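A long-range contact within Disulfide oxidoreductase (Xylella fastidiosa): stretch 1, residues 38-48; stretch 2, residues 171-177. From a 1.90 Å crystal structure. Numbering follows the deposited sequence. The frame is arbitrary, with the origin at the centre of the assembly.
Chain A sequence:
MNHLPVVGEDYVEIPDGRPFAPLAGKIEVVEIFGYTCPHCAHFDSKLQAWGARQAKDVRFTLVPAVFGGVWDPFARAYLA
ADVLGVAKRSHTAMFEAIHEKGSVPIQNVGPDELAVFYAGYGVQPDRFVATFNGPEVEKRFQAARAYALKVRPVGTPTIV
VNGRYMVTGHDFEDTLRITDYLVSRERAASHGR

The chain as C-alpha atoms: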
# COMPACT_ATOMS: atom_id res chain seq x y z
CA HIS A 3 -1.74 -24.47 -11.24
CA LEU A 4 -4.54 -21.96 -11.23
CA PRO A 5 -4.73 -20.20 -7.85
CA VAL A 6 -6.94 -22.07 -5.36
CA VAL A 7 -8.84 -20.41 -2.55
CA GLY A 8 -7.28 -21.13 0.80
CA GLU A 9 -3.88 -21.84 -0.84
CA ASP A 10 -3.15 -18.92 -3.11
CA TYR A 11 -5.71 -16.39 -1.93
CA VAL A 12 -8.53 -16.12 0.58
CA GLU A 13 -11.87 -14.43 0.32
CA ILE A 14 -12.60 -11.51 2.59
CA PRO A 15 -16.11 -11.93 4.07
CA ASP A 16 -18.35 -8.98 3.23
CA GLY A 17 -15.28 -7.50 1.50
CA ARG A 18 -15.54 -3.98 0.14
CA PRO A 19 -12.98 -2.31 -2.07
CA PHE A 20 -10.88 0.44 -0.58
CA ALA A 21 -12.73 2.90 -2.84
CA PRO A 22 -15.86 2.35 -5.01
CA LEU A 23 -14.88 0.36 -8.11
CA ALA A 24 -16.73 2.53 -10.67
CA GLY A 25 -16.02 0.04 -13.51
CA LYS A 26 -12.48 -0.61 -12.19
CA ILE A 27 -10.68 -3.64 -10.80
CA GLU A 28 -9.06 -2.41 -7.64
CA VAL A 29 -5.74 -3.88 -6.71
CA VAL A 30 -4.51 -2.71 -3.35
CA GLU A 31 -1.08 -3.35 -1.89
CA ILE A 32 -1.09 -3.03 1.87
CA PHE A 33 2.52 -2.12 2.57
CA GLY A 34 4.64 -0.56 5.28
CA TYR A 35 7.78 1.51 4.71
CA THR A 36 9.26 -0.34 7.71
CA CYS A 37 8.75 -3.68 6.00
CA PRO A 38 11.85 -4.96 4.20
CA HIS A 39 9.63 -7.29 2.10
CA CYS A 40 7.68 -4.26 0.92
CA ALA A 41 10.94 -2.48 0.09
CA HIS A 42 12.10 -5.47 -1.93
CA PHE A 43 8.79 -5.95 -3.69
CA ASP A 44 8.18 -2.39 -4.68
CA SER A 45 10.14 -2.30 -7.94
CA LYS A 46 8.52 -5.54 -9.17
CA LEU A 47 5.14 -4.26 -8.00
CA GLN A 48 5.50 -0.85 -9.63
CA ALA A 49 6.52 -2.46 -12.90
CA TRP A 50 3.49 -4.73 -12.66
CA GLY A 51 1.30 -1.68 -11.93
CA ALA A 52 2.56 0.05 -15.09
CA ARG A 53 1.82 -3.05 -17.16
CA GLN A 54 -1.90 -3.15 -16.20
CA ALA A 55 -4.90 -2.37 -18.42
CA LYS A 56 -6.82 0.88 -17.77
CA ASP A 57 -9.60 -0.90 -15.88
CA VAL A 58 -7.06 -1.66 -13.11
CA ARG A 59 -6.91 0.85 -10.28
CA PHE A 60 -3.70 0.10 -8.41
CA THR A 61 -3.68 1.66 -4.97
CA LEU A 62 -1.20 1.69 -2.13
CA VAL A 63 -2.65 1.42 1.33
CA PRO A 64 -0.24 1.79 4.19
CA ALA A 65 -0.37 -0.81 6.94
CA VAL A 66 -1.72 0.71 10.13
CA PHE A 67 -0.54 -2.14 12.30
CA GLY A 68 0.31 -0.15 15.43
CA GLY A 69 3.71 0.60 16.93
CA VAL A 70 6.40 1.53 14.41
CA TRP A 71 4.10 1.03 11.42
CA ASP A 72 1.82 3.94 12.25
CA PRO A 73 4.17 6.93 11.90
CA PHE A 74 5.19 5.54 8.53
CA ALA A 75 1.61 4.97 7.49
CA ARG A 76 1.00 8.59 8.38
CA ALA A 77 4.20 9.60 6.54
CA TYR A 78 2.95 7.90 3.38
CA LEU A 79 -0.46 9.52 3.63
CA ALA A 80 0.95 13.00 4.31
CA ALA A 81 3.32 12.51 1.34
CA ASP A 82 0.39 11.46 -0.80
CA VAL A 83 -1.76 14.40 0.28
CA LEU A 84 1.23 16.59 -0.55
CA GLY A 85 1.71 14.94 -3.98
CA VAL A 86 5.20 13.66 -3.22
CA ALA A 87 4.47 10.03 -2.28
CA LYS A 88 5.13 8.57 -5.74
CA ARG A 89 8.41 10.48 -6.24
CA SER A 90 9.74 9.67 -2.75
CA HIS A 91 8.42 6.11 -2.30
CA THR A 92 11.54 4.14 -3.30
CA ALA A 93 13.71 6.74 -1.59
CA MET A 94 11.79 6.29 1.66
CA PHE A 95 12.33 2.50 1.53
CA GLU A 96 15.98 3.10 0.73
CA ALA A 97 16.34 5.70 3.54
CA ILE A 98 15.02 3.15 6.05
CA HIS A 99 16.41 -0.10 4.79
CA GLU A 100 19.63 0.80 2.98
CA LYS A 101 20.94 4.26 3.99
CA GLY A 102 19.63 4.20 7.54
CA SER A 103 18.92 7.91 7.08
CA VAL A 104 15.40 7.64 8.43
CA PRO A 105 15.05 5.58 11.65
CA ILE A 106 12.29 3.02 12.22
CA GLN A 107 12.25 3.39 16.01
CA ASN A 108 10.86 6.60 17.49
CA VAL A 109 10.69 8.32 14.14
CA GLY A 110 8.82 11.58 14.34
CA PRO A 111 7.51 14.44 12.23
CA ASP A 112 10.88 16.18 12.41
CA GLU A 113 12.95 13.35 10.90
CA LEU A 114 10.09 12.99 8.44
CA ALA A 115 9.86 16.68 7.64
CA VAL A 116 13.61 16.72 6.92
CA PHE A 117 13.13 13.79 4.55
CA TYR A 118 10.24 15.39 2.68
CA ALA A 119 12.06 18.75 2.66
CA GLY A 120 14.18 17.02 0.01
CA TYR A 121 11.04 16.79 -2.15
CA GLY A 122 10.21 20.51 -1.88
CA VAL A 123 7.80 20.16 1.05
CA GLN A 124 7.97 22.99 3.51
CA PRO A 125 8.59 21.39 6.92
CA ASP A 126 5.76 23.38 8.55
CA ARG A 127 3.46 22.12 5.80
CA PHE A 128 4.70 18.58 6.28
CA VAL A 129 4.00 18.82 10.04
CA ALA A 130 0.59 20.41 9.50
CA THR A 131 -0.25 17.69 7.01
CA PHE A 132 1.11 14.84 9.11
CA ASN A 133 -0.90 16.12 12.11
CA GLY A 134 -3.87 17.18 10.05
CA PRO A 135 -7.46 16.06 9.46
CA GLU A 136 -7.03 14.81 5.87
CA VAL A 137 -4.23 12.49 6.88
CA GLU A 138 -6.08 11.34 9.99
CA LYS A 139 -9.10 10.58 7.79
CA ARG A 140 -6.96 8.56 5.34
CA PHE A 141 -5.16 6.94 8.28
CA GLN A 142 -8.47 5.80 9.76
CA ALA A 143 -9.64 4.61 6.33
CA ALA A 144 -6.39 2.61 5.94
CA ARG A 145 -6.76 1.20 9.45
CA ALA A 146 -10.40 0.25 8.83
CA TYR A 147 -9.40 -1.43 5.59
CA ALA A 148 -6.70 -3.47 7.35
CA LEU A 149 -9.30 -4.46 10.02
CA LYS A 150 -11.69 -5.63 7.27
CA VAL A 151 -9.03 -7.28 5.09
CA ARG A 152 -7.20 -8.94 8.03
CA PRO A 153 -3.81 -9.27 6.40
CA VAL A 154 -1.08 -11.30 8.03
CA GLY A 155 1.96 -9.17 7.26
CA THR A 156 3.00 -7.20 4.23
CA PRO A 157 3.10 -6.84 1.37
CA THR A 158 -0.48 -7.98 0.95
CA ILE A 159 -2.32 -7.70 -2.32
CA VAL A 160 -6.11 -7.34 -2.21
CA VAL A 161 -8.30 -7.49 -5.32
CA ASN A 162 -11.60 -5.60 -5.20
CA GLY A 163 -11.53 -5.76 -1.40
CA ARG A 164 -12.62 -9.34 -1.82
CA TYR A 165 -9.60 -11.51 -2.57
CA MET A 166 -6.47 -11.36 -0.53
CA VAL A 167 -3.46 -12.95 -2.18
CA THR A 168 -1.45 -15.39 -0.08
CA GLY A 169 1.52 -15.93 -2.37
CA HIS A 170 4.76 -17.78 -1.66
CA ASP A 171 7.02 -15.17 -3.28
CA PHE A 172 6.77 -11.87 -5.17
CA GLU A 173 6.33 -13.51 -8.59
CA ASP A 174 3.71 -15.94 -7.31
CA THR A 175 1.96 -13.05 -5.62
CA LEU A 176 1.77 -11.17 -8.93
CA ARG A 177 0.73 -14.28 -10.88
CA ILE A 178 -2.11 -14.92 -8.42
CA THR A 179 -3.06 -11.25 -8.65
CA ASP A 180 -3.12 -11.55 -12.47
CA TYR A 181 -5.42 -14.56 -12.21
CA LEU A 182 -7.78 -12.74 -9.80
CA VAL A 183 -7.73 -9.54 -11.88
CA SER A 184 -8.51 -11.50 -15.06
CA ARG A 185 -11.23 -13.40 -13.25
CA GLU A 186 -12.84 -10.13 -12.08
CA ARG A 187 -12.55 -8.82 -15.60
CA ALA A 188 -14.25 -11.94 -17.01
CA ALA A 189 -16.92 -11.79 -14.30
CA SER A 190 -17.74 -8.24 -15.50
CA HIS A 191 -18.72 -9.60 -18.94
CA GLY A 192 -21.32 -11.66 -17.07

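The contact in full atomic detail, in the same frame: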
# COMPACT_ATOMS: atom_id res chain seq x y z
N PRO A 38 10.83 -4.73 5.24
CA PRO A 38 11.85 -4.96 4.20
C PRO A 38 11.29 -5.76 3.01
O PRO A 38 11.78 -5.58 1.91
CB PRO A 38 12.94 -5.72 4.94
CG PRO A 38 12.28 -6.30 6.13
CD PRO A 38 11.15 -5.41 6.50
N HIS A 39 10.27 -6.59 3.23
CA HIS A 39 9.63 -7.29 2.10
C HIS A 39 8.98 -6.29 1.15
O HIS A 39 9.14 -6.39 -0.07
CB HIS A 39 8.62 -8.33 2.58
CG HIS A 39 9.21 -9.32 3.54
ND1 HIS A 39 8.85 -9.36 4.87
CD2 HIS A 39 10.15 -10.27 3.37
CE1 HIS A 39 9.55 -10.31 5.48
NE2 HIS A 39 10.34 -10.88 4.59
N CYS A 40 8.28 -5.32 1.71
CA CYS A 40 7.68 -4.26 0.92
C CYS A 40 8.73 -3.50 0.12
O CYS A 40 8.52 -3.20 -1.05
CB CYS A 40 6.92 -3.31 1.82
SG CYS A 40 5.43 -4.10 2.45
N ALA A 41 9.84 -3.17 0.76
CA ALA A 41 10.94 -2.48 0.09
C ALA A 41 11.42 -3.28 -1.11
O ALA A 41 11.66 -2.72 -2.18
CB ALA A 41 12.09 -2.23 1.06
N HIS A 42 11.53 -4.59 -0.92
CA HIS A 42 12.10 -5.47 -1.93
C HIS A 42 11.12 -5.69 -3.07
O HIS A 42 11.51 -5.86 -4.22
CB HIS A 42 12.49 -6.81 -1.31
CG HIS A 42 13.64 -6.72 -0.35
ND1 HIS A 42 13.92 -7.72 0.56
CD2 HIS A 42 14.56 -5.75 -0.14
CE1 HIS A 42 14.98 -7.38 1.27
NE2 HIS A 42 15.38 -6.18 0.87
N PHE A 43 9.84 -5.66 -2.74
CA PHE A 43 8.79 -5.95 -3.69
C PHE A 43 8.49 -4.75 -4.56
O PHE A 43 8.00 -4.91 -5.67
CB PHE A 43 7.54 -6.31 -2.90
CG PHE A 43 6.38 -6.78 -3.73
CD1 PHE A 43 6.56 -7.58 -4.86
CD2 PHE A 43 5.09 -6.49 -3.32
CE1 PHE A 43 5.44 -8.05 -5.59
CE2 PHE A 43 3.99 -6.95 -4.03
CZ PHE A 43 4.18 -7.73 -5.17
N ASP A 44 8.78 -3.55 -4.06
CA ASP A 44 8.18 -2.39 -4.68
C ASP A 44 8.51 -2.25 -6.16
O ASP A 44 7.63 -1.96 -6.96
CB ASP A 44 8.49 -1.11 -3.93
CG ASP A 44 7.75 0.07 -4.51
OD1 ASP A 44 6.48 0.13 -4.42
OD2 ASP A 44 8.44 0.89 -5.12
N SER A 45 9.76 -2.48 -6.54
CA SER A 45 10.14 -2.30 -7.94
C SER A 45 9.38 -3.26 -8.84
O SER A 45 8.91 -2.86 -9.90
CB SER A 45 11.64 -2.44 -8.14
OG SER A 45 12.01 -3.80 -8.01
N LYS A 46 9.27 -4.53 -8.41
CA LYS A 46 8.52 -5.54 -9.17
C LYS A 46 7.04 -5.14 -9.23
O LYS A 46 6.40 -5.25 -10.27
CB LYS A 46 8.67 -6.97 -8.59
CG LYS A 46 9.83 -7.78 -9.14
CD LYS A 46 9.88 -9.23 -8.58
CE LYS A 46 11.09 -10.02 -9.09
NZ LYS A 46 12.36 -9.68 -8.37
N LEU A 47 6.53 -4.64 -8.10
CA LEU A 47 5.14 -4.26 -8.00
C LEU A 47 4.84 -3.03 -8.86
O LEU A 47 3.81 -2.97 -9.54
CB LEU A 47 4.77 -3.97 -6.55
CG LEU A 47 3.32 -3.53 -6.30
CD1 LEU A 47 2.28 -4.55 -6.76
CD2 LEU A 47 3.16 -3.25 -4.85
N GLN A 48 5.73 -2.05 -8.84
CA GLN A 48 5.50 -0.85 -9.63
C GLN A 48 5.53 -1.18 -11.10
O GLN A 48 4.70 -0.67 -11.86
CB GLN A 48 6.46 0.29 -9.26
CG GLN A 48 6.31 0.79 -7.79
CD GLN A 48 4.98 1.50 -7.44
OE1 GLN A 48 4.57 1.50 -6.28
NE2 GLN A 48 4.32 2.12 -8.42
N ASP A 171 5.92 -16.04 -2.89
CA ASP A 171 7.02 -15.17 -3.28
C ASP A 171 6.44 -14.06 -4.13
O ASP A 171 5.25 -14.11 -4.50
CB ASP A 171 8.16 -15.92 -3.99
CG ASP A 171 7.70 -16.73 -5.21
OD1 ASP A 171 7.95 -17.94 -5.23
OD2 ASP A 171 7.11 -16.16 -6.15
N PHE A 172 7.26 -13.06 -4.44
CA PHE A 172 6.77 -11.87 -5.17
C PHE A 172 6.15 -12.23 -6.51
O PHE A 172 5.07 -11.74 -6.84
CB PHE A 172 7.88 -10.86 -5.37
CG PHE A 172 8.40 -10.28 -4.09
CD1 PHE A 172 9.70 -9.80 -4.01
CD2 PHE A 172 7.59 -10.26 -2.95
CE1 PHE A 172 10.19 -9.27 -2.83
CE2 PHE A 172 8.07 -9.72 -1.75
CZ PHE A 172 9.38 -9.24 -1.69
N GLU A 173 6.84 -13.07 -7.29
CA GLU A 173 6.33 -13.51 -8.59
C GLU A 173 5.01 -14.26 -8.50
O GLU A 173 4.10 -14.02 -9.29
CB GLU A 173 7.35 -14.35 -9.36
CG GLU A 173 7.89 -13.63 -10.57
CD GLU A 173 8.73 -12.44 -10.21
OE1 GLU A 173 9.63 -12.59 -9.34
OE2 GLU A 173 8.51 -11.35 -10.79
N ASP A 174 4.93 -15.18 -7.56
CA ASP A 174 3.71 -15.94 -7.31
C ASP A 174 2.59 -14.98 -6.92
O ASP A 174 1.45 -15.08 -7.36
CB ASP A 174 3.98 -16.97 -6.21
CG ASP A 174 2.80 -17.89 -5.95
OD1 ASP A 174 2.51 -18.14 -4.75
OD2 ASP A 174 2.17 -18.38 -6.94
N THR A 175 2.93 -14.04 -6.05
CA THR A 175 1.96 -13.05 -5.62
C THR A 175 1.35 -12.31 -6.81
O THR A 175 0.13 -12.14 -6.87
CB THR A 175 2.59 -12.08 -4.62
OG1 THR A 175 2.80 -12.80 -3.42
CG2 THR A 175 1.64 -10.93 -4.30
N LEU A 176 2.21 -11.91 -7.75
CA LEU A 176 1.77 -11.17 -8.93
C LEU A 176 1.00 -12.05 -9.91
O LEU A 176 0.03 -11.60 -10.52
CB LEU A 176 2.95 -10.46 -9.60
CG LEU A 176 3.48 -9.25 -8.79
CD1 LEU A 176 4.56 -8.49 -9.56
CD2 LEU A 176 2.36 -8.29 -8.34
N ARG A 177 1.42 -13.31 -10.03
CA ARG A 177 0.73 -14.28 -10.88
C ARG A 177 -0.67 -14.54 -10.34
O ARG A 177 -1.62 -14.64 -11.10
CB ARG A 177 1.49 -15.60 -10.94
CG ARG A 177 2.76 -15.57 -11.80
CD ARG A 177 3.36 -16.98 -11.89
NE ARG A 177 4.78 -16.98 -11.52
CZ ARG A 177 5.26 -17.56 -10.41
NH1 ARG A 177 4.45 -18.20 -9.58
NH2 ARG A 177 6.56 -17.51 -10.15

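The centre of this contact is a pair of phenylalanines, F43 and F172. Their CA atoms are 6.4 Å apart, the nearest approach of the two backbones. The rings form an offset stack. Their centroids lie 4.7 Å apart and their planes meet at 27°, so the rings are tilted and slipped rather than laid squarely on each other. The slip brings the start of the F43 side chain over the F172 ring. F43 CB lies 3.7 Å from the centroid of the F172 ring and only 15° off its normal, a CH-pi contact over the face. The closest atoms of the pair are F43 CD1 and F172 CG, 3.4 Å apart, with CD1 over the same ring.

F172 is a knob in a hole. Its side chain sits among H39, H42, F43 and K46, residues spaced three and four apart on the first helix. Its CA-to-CB bond points toward that helix, and no other residue here has more area covered by the opposite stretch. H42 CB meets the edge of the ring, 3.7 Å from F172 CE1. H39 contributes its backbone: H39 O is 3.3 Å from F172 CZ. That oxygen also accepts from F43 N at 2.9 Å, so it remains part of the helix's own bonding. The aliphatic part of K46 completes the hole, with K46 CD 4.1 Å from F172 CB.

One turn further along, L176 extends the apolar centre. It also points toward the first helix. L176 CD2 packs at the edge of the F43 ring, 3.7 Å from F43 CZ. The same methyl reaches L47, with L176 CD2 4.1 Å from L47 CD1. L176 CD1 lies 3.8 Å from K46 O. F43 thus touches both F172 and L176, which are one helical turn apart. T175 adds a lighter contact, its CG2 4.2 Å from F43 CZ.

The two helices run in broadly the same direction, at 44° to each other. Their axes come no closer than 10.7 Å, and side chains fill the space between them. About 420 Å² of surface is buried, both sides summed.

The polar edge is formed by K46 and E173. K46 CE is 3.0 Å from E173 OE1, but K46 NZ stands 4.1 Å from that same oxygen. The opposite charges are near each other, yet beyond salt-bridge distance. No hydrogen bond crosses between the stretches, so packing dominates the contact.

Bonds within the second stretch hold the start of its helix. D171 is the N-cap: its OD2 accepts from D174 N at 2.8 Å, with a nearly straight angle of 164°. D171 O accepts from T175 N at 2.8 Å, and L176 N bonds to F172 O at 3.0 Å. D174 OD2 also forms a salt bridge with R177 NH1 at 3.5 Å. D171, D174 and R177 make no contact with the first helix.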